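Local atomic coordinates of trichothecene 3-O-acetyltransferase (Gibberella zeae, PDB entry 2RKV), a protein that probably transfers an acetyl group from acetyl coenzyme A to the 3-hydroxyl of trichothecene mycotoxins such as T-2, as a member of the BAHD acyltransferase superfamily. Residues V196-Y202 with T347-Y353; V293-M299 with M343-R348. One frame throughout, in Å; residues are numbered along the deposited sequence.

Contact 1. Residues V196-Y202 with T347-Y353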
loop_
_atom_site.group_PDB
_atom_site.type_symbol
_atom_site.label_atom_id
_atom_site.label_comp_id
_atom_site.label_asym_id
_atom_site.label_seq_id
_atom_site.Cartn_x
_atom_site.Cartn_y
_atom_site.Cartn_z
ATOM N N VAL A 196 13.183 -14.854 -5.859
ATOM C CA VAL A 196 13.611 -14.090 -7.030
ATOM C C VAL A 196 14.986 -14.616 -7.446
ATOM O O VAL A 196 15.987 -14.355 -6.765
ATOM C CB VAL A 196 13.693 -12.563 -6.750
ATOM C CG1 VAL A 196 14.127 -11.809 -8.020
ATOM C CG2 VAL A 196 12.359 -12.018 -6.248
ATOM N N PRO A 197 15.042 -15.387 -8.545
ATOM C CA PRO A 197 16.329 -15.914 -9.006
ATOM C C PRO A 197 17.273 -14.779 -9.396
ATOM O O PRO A 197 16.869 -13.854 -10.106
ATOM C CB PRO A 197 15.950 -16.740 -10.240
ATOM C CG PRO A 197 14.489 -17.020 -10.094
ATOM C CD PRO A 197 13.921 -15.825 -9.399
ATOM N N TYR A 198 18.516 -14.842 -8.922
ATOM C CA TYR A 198 19.460 -13.757 -9.167
ATOM C C TYR A 198 20.045 -13.795 -10.572
ATOM O O TYR A 198 20.036 -14.839 -11.231
ATOM C CB TYR A 198 20.584 -13.761 -8.127
ATOM C CG TYR A 198 20.106 -13.600 -6.701
ATOM C CD1 TYR A 198 20.476 -14.518 -5.719
ATOM C CD2 TYR A 198 19.280 -12.536 -6.337
ATOM C CE1 TYR A 198 20.042 -14.382 -4.403
ATOM C CE2 TYR A 198 18.835 -12.389 -5.027
ATOM C CZ TYR A 198 19.217 -13.314 -4.069
ATOM O OH TYR A 198 18.789 -13.173 -2.778
ATOM N N LEU A 199 20.528 -12.642 -11.027
ATOM C CA LEU A 199 21.239 -12.545 -12.295
ATOM C C LEU A 199 22.694 -12.936 -12.065
ATOM O O LEU A 199 23.276 -12.609 -11.033
ATOM C CB LEU A 199 21.134 -11.126 -12.873
ATOM C CG LEU A 199 19.734 -10.582 -13.199
ATOM C CD1 LEU A 199 19.794 -9.123 -13.602
ATOM C CD2 LEU A 199 19.028 -11.405 -14.284
ATOM N N GLU A 200 23.273 -13.645 -13.029
ATOM C CA GLU A 200 24.649 -14.123 -12.912
ATOM C C GLU A 200 25.641 -13.025 -13.306
ATOM O O GLU A 200 25.401 -12.289 -14.263
ATOM C CB GLU A 200 24.844 -15.368 -13.787
ATOM N N ASN A 201 26.735 -12.914 -12.546
ATOM C CA ASN A 201 27.827 -11.960 -12.807
ATOM C C ASN A 201 27.351 -10.525 -13.010
ATOM O O ASN A 201 27.797 -9.822 -13.924
ATOM C CB ASN A 201 28.684 -12.424 -13.993
ATOM C CG ASN A 201 29.293 -13.793 -13.771
ATOM O OD1 ASN A 201 29.957 -14.036 -12.762
ATOM N ND2 ASN A 201 29.067 -14.697 -14.715
ATOM N N TYR A 202 26.438 -10.098 -12.143
ATOM C CA TYR A 202 25.789 -8.810 -12.271
ATOM C C TYR A 202 26.450 -7.804 -11.351
ATOM O O TYR A 202 26.678 -8.080 -10.172
ATOM C CB TYR A 202 24.303 -8.946 -11.918
ATOM C CG TYR A 202 23.473 -7.697 -12.145
ATOM C CD1 TYR A 202 22.987 -7.380 -13.413
ATOM C CD2 TYR A 202 23.155 -6.850 -11.085
ATOM C CE1 TYR A 202 22.205 -6.240 -13.624
ATOM C CE2 TYR A 202 22.387 -5.706 -11.283
ATOM C CZ TYR A 202 21.915 -5.408 -12.553
ATOM O OH TYR A 202 21.153 -4.281 -12.747
ATOM N N THR A 347 13.115 -6.650 -11.825
ATOM C CA THR A 347 12.967 -7.099 -10.443
ATOM C C THR A 347 14.122 -8.020 -10.053
ATOM O O THR A 347 14.653 -7.932 -8.939
ATOM C CB THR A 347 11.586 -7.766 -10.235
ATOM O OG1 THR A 347 10.561 -6.819 -10.561
ATOM C CG2 THR A 347 11.403 -8.218 -8.784
ATOM N N ARG A 348 14.527 -8.897 -10.976
ATOM C CA ARG A 348 15.691 -9.753 -10.737
ATOM C C ARG A 348 16.960 -8.917 -10.563
ATOM O O ARG A 348 17.813 -9.243 -9.737
ATOM C CB ARG A 348 15.868 -10.778 -11.861
ATOM C CG ARG A 348 14.802 -11.858 -11.871
ATOM C CD ARG A 348 15.022 -12.812 -13.035
ATOM N NE ARG A 348 16.224 -13.621 -12.841
ATOM C CZ ARG A 348 16.882 -14.259 -13.809
ATOM N NH1 ARG A 348 16.478 -14.173 -15.071
ATOM N NH2 ARG A 348 17.964 -14.971 -13.513
ATOM N N GLY A 349 17.074 -7.838 -11.338
ATOM C CA GLY A 349 18.209 -6.924 -11.233
ATOM C C GLY A 349 18.283 -6.230 -9.886
ATOM O O GLY A 349 19.338 -6.225 -9.237
ATOM N N LEU A 350 17.157 -5.660 -9.455
ATOM C CA LEU A 350 17.081 -5.015 -8.144
ATOM C C LEU A 350 17.426 -6.005 -7.016
ATOM O O LEU A 350 18.255 -5.699 -6.149
ATOM C CB LEU A 350 15.701 -4.388 -7.919
ATOM C CG LEU A 350 15.490 -3.747 -6.542
ATOM C CD1 LEU A 350 16.512 -2.628 -6.254
ATOM C CD2 LEU A 350 14.089 -3.223 -6.405
ATOM N N ALA A 351 16.817 -7.190 -7.048
ATOM C CA ALA A 351 17.104 -8.219 -6.044
ATOM C C ALA A 351 18.584 -8.601 -6.046
ATOM O O ALA A 351 19.190 -8.732 -4.990
ATOM C CB ALA A 351 16.214 -9.454 -6.235
ATOM N N THR A 352 19.170 -8.737 -7.237
ATOM C CA THR A 352 20.581 -9.125 -7.367
ATOM C C THR A 352 21.515 -8.049 -6.812
ATOM O O THR A 352 22.450 -8.357 -6.067
ATOM C CB THR A 352 20.943 -9.476 -8.832
ATOM O OG1 THR A 352 20.106 -10.555 -9.270
ATOM C CG2 THR A 352 22.394 -9.934 -8.932
ATOM N N TYR A 353 21.246 -6.788 -7.153
ATOM C CA TYR A 353 22.033 -5.679 -6.623
ATOM C C TYR A 353 21.990 -5.654 -5.094
ATOM O O TYR A 353 23.022 -5.495 -4.431
ATOM C CB TYR A 353 21.553 -4.341 -7.184
ATOM C CG TYR A 353 22.427 -3.187 -6.757
ATOM C CD1 TYR A 353 23.582 -2.863 -7.473
ATOM C CD2 TYR A 353 22.116 -2.431 -5.624
ATOM C CE1 TYR A 353 24.395 -1.802 -7.079
ATOM C CE2 TYR A 353 22.932 -1.371 -5.218
ATOM C CZ TYR A 353 24.065 -1.064 -5.955
ATOM O OH TYR A 353 24.873 -0.014 -5.568
#
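R348, T352 and L199 carry this contact between the irregular segment 196-202 and the helical segment 347-353. R348 reaches across to two successive carbonyls of the loop. Its NE donates to P197 O at 2.8 Å in a nearly straight bond (168°). That oxygen lies in the guanidinium plane, although NE sits above the plane of the P197 carbonyl. The second bond is longer and more bent: R348 NH2 to Y198 O, 3.1 Å. A bend at chi3 (69°) turns the R348 head back toward both oxygens. The two bonds together fix the rotation of the guanidinium. L199 CD2 rests over the centre of one guanidinium face, 3.6 Å above it, while CD1 lies against the CA of G349, where the helix has no side chain.

One turn further along the helix, T352 OG1 joins loop to helix. It accepts a nearly straight bond from L199 N at 2.8 Å and donates to its own helix at R348 O. That carbonyl also takes the backbone N-H of T352, from the opposite face of its plane. With chi1 at -59°, OG1 lies beside the T352 backbone N and CG2 is sent toward Y202, meeting its CB at 3.7 Å. V196 CG1 packs on A351 CB at 3.6 Å. Y198 passes the OG1 side of T352 and stacks on H355, and its hydroxyl bonds to T9.

The segment 196-202 belongs to the long connection between helix 182-187 and strand 229-236, consistent with the crossover that joins the two halves of a BAHD enzyme. It lies along helix 340-356, with M299 of the short helix 296-299 touching both P197 and T347.

Contact 2. Residues V293-M299 with M343-R348; sequences VDARPAM and MRQRTR. With COA (coenzyme A), chain B.
The coenzyme A site is bordered here by the end of strand 286-294 and the short helix 296-299, which pack on helix 340-356. M343 fills the junction. Its chain bends at chi2 and chi3 (-67° and -45°), so the thioether folds back over the strand end. SD lies 4.0 Å from V293 CG1, and CE lies at the same distance from the A295 methyl. Its CB meets the A298 methyl at 3.8 Å, near the closest approach of the two backbones.

M299 bends in the same two torsions and comes in from the other helix. Its CE lies 3.9 Å from R344 CA and 4.0 Å from T347 CB. The contact is largely apolar: methyls, two thioethers and the aliphatic part of R344, which runs past A298 O.

On the far side of the strand end, D294 N donates to the pantetheine carbonyl O9P of coenzyme A at 2.7 Å. The D294 carboxylate turns to its own segment. OD1 takes R296 N as a helix cap and, from the opposite face of its plane, R296 NH1 at 2.9 Å in a salt bridge. R296 also pairs with D160, the aspartate of the HGAMD sequence that starts with H156 of the toxin pocket. This pairing of an arginine with the aspartate of the HXXXD motif is characteristic of BAHD acyltransferases.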
loop_
_atom_site.group_PDB
_atom_site.type_symbol
_atom_site.label_atom_id
_atom_site.label_comp_id
_atom_site.label_asym_id
_atom_site.label_seq_id
_atom_site.Cartn_x
_atom_site.Cartn_y
_atom_site.Cartn_z
ATOM N N VAL A 293 4.068 -1.861 -8.515
ATOM C CA VAL A 293 3.608 -2.982 -9.328
ATOM C C VAL A 293 3.933 -4.292 -8.598
ATOM O O VAL A 293 5.088 -4.546 -8.251
ATOM C CB VAL A 293 4.257 -2.979 -10.744
ATOM C CG1 VAL A 293 3.747 -4.161 -11.592
ATOM C CG2 VAL A 293 3.971 -1.658 -11.455
ATOM N N ASP A 294 2.901 -5.104 -8.382
ATOM C CA ASP A 294 3.039 -6.457 -7.844
ATOM C C ASP A 294 3.843 -7.269 -8.842
ATOM O O ASP A 294 3.466 -7.368 -10.024
ATOM C CB ASP A 294 1.644 -7.073 -7.630
ATOM C CG ASP A 294 1.683 -8.538 -7.171
ATOM O OD1 ASP A 294 2.755 -9.034 -6.748
ATOM O OD2 ASP A 294 0.604 -9.179 -7.223
ATOM N N ALA A 295 4.956 -7.833 -8.370
ATOM C CA ALA A 295 5.863 -8.594 -9.222
ATOM C C ALA A 295 5.566 -10.095 -9.221
ATOM O O ALA A 295 6.232 -10.860 -9.923
ATOM C CB ALA A 295 7.316 -8.326 -8.834
ATOM N N ARG A 296 4.565 -10.515 -8.445
ATOM C CA ARG A 296 4.230 -11.945 -8.379
ATOM C C ARG A 296 3.929 -12.551 -9.760
ATOM O O ARG A 296 4.514 -13.578 -10.113
ATOM C CB ARG A 296 3.084 -12.219 -7.401
ATOM C CG ARG A 296 3.475 -12.127 -5.923
ATOM C CD ARG A 296 2.214 -12.043 -5.067
ATOM N NE ARG A 296 2.499 -11.806 -3.647
ATOM C CZ ARG A 296 2.958 -10.668 -3.137
ATOM N NH1 ARG A 296 3.193 -9.613 -3.928
ATOM N NH2 ARG A 296 3.161 -10.577 -1.825
ATOM N N PRO A 297 3.036 -11.919 -10.548
ATOM C CA PRO A 297 2.726 -12.496 -11.871
ATOM C C PRO A 297 3.955 -12.658 -12.781
ATOM O O PRO A 297 4.156 -13.735 -13.348
ATOM C CB PRO A 297 1.714 -11.509 -12.457
ATOM C CG PRO A 297 1.087 -10.857 -11.253
ATOM C CD PRO A 297 2.234 -10.707 -10.292
ATOM N N ALA A 298 4.790 -11.625 -12.879
ATOM C CA ALA A 298 6.004 -11.699 -13.699
ATOM C C ALA A 298 6.959 -12.789 -13.211
ATOM O O ALA A 298 7.681 -13.391 -14.010
ATOM C CB ALA A 298 6.714 -10.343 -13.745
ATOM N N MET A 299 6.951 -13.047 -11.902
ATOM C CA MET A 299 7.852 -14.026 -11.302
ATOM C C MET A 299 7.258 -15.442 -11.275
ATOM O O MET A 299 7.935 -16.394 -10.878
ATOM C CB MET A 299 8.242 -13.571 -9.889
ATOM C CG MET A 299 9.664 -13.928 -9.466
ATOM S SD MET A 299 10.990 -13.216 -10.489
ATOM C CE MET A 299 10.433 -11.556 -10.784
ATOM N N MET A 343 9.294 -6.576 -16.400
ATOM C CA MET A 343 9.120 -6.560 -14.950
ATOM C C MET A 343 9.989 -7.620 -14.275
ATOM O O MET A 343 10.605 -7.358 -13.237
ATOM C CB MET A 343 7.650 -6.743 -14.585
ATOM C CG MET A 343 6.883 -5.442 -14.463
ATOM S SD MET A 343 7.427 -4.419 -13.057
ATOM C CE MET A 343 7.537 -5.610 -11.737
ATOM N N ARG A 344 10.053 -8.804 -14.874
ATOM C CA ARG A 344 10.862 -9.881 -14.319
ATOM C C ARG A 344 12.349 -9.530 -14.337
ATOM O O ARG A 344 13.023 -9.659 -13.315
ATOM C CB ARG A 344 10.605 -11.209 -15.039
ATOM C CG ARG A 344 11.334 -12.381 -14.399
ATOM C CD ARG A 344 10.982 -13.702 -15.055
ATOM N NE ARG A 344 11.709 -14.804 -14.430
ATOM C CZ ARG A 344 12.811 -15.361 -14.923
ATOM N NH1 ARG A 344 13.328 -14.939 -16.074
ATOM N NH2 ARG A 344 13.393 -16.354 -14.266
ATOM N N GLN A 345 12.856 -9.062 -15.483
ATOM C CA GLN A 345 14.278 -8.719 -15.594
ATOM C C GLN A 345 14.662 -7.611 -14.608
ATOM O O GLN A 345 15.678 -7.703 -13.914
ATOM C CB GLN A 345 14.643 -8.340 -17.045
ATOM C CG GLN A 345 16.091 -7.863 -17.268
ATOM C CD GLN A 345 17.154 -8.941 -17.042
ATOM O OE1 GLN A 345 18.310 -8.627 -16.737
ATOM N NE2 GLN A 345 16.777 -10.203 -17.204
ATOM N N ARG A 346 13.825 -6.577 -14.530
ATOM C CA ARG A 346 14.106 -5.439 -13.668
ATOM C C ARG A 346 14.114 -5.862 -12.206
ATOM O O ARG A 346 15.025 -5.509 -11.454
ATOM C CB ARG A 346 13.095 -4.318 -13.914
ATOM C CG ARG A 346 13.269 -3.646 -15.294
ATOM C CD ARG A 346 12.277 -2.512 -15.529
ATOM N NE ARG A 346 12.404 -1.490 -14.497
ATOM C CZ ARG A 346 11.477 -1.230 -13.583
ATOM N NH1 ARG A 346 10.315 -1.893 -13.593
ATOM N NH2 ARG A 346 11.703 -0.301 -12.666
ATOM N N THR A 347 13.115 -6.650 -11.825
ATOM C CA THR A 347 12.967 -7.099 -10.443
ATOM C C THR A 347 14.122 -8.020 -10.053
ATOM O O THR A 347 14.653 -7.932 -8.939
ATOM C CB THR A 347 11.586 -7.766 -10.235
ATOM O OG1 THR A 347 10.561 -6.819 -10.561
ATOM C CG2 THR A 347 11.403 -8.218 -8.784
ATOM N N ARG A 348 14.527 -8.897 -10.976
ATOM C CA ARG A 348 15.691 -9.753 -10.737
ATOM C C ARG A 348 16.960 -8.917 -10.563
ATOM O O ARG A 348 17.813 -9.243 -9.737
ATOM C CB ARG A 348 15.868 -10.778 -11.861
ATOM C CG ARG A 348 14.802 -11.858 -11.871
ATOM C CD ARG A 348 15.022 -12.812 -13.035
ATOM N NE ARG A 348 16.224 -13.621 -12.841
ATOM C CZ ARG A 348 16.882 -14.259 -13.809
ATOM N NH1 ARG A 348 16.478 -14.173 -15.071
ATOM N NH2 ARG A 348 17.964 -14.971 -13.513
HETATM N N1A COA B . -8.030 -6.168 -24.483
HETATM C C2A COA B . -8.478 -5.097 -23.737
HETATM N N3A COA B . -8.151 -4.994 -22.399
HETATM C C4A COA B . -7.380 -5.957 -21.829
HETATM C C5A COA B . -6.913 -7.044 -22.570
HETATM C C6A COA B . -7.244 -7.154 -23.919
HETATM N N6A COA B . -7.035 -8.306 -24.564
HETATM N N7A COA B . -6.174 -7.832 -21.748
HETATM C C8A COA B . -6.164 -7.271 -20.514
HETATM N N9A COA B . -6.905 -6.113 -20.553
HETATM C C1B COA B . -7.202 -5.212 -19.431
HETATM C C2B COA B . -8.198 -5.875 -18.503
HETATM O O2B COA B . -9.503 -5.767 -18.995
HETATM C C3B COA B . -7.974 -5.081 -17.238
HETATM O O3B COA B . -8.530 -3.811 -17.393
HETATM P P3B COA B . -9.800 -3.360 -16.548
HETATM O O7A COA B . -9.462 -3.513 -15.080
HETATM O O8A COA B . -10.925 -4.272 -16.964
HETATM O O9A COA B . -10.110 -1.935 -16.910
HETATM C C4B COA B . -6.496 -4.805 -17.274
HETATM O O4B COA B . -6.068 -4.960 -18.620
HETATM C C5B COA B . -5.755 -5.735 -16.346
HETATM O O5B COA B . -4.490 -5.155 -16.348
HETATM P P1A COA B . -3.445 -5.466 -15.191
HETATM O O1A COA B . -3.460 -6.953 -14.843
HETATM O O2A COA B . -2.089 -4.951 -15.613
HETATM O O3A COA B . -4.031 -4.783 -13.871
HETATM P P2A COA B . -4.431 -3.255 -13.659
HETATM O O4A COA B . -5.809 -3.223 -13.039
HETATM O O5A COA B . -4.251 -2.410 -14.888
HETATM O O6A COA B . -3.363 -2.779 -12.577
HETATM C CBP COA B . -1.201 -2.597 -11.611
HETATM C CCP COA B . -2.003 -2.574 -12.911
HETATM C CDP COA B . -1.701 -1.481 -10.689
HETATM C CEP COA B . 0.268 -2.317 -11.922
HETATM C CAP COA B . -1.400 -3.982 -10.978
HETATM O OAP COA B . -0.930 -5.005 -11.834
HETATM C C9P COA B . -0.679 -4.114 -9.677
HETATM O O9P COA B . 0.644 -4.567 -9.681
HETATM N N8P COA B . -1.375 -3.784 -8.597
HETATM C C7P COA B . -0.814 -3.811 -7.269
HETATM C C6P COA B . 0.068 -2.593 -7.039
HETATM C C5P COA B . 0.565 -2.697 -5.629
HETATM O O5P COA B . 1.055 -3.771 -5.222
HETATM N N4P COA B . 0.439 -1.606 -4.883
#

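How the contacts relate
Both contacts use helix 340-356 and share T347 and R348. Their centres are 11 Å apart. Both are partly buried, with about half the touching residues buried in each. Contact 1 is the more peripheral, about 24 Å from the chain's centre against about 17 Å for contact 2. It ties a loop to the helix through three hydrogen bonds that use loop backbone atoms, set among apolar packing. Contact 2 joins the helix to a strand end beside the cofactor mostly through apolar side chains. None of its hydrogen bonds joins the two segments; D294 N bonds the coenzyme instead, and other polar groups bond within each segment or to outside residues. The two meet where M299 SD packs against P197 and V196.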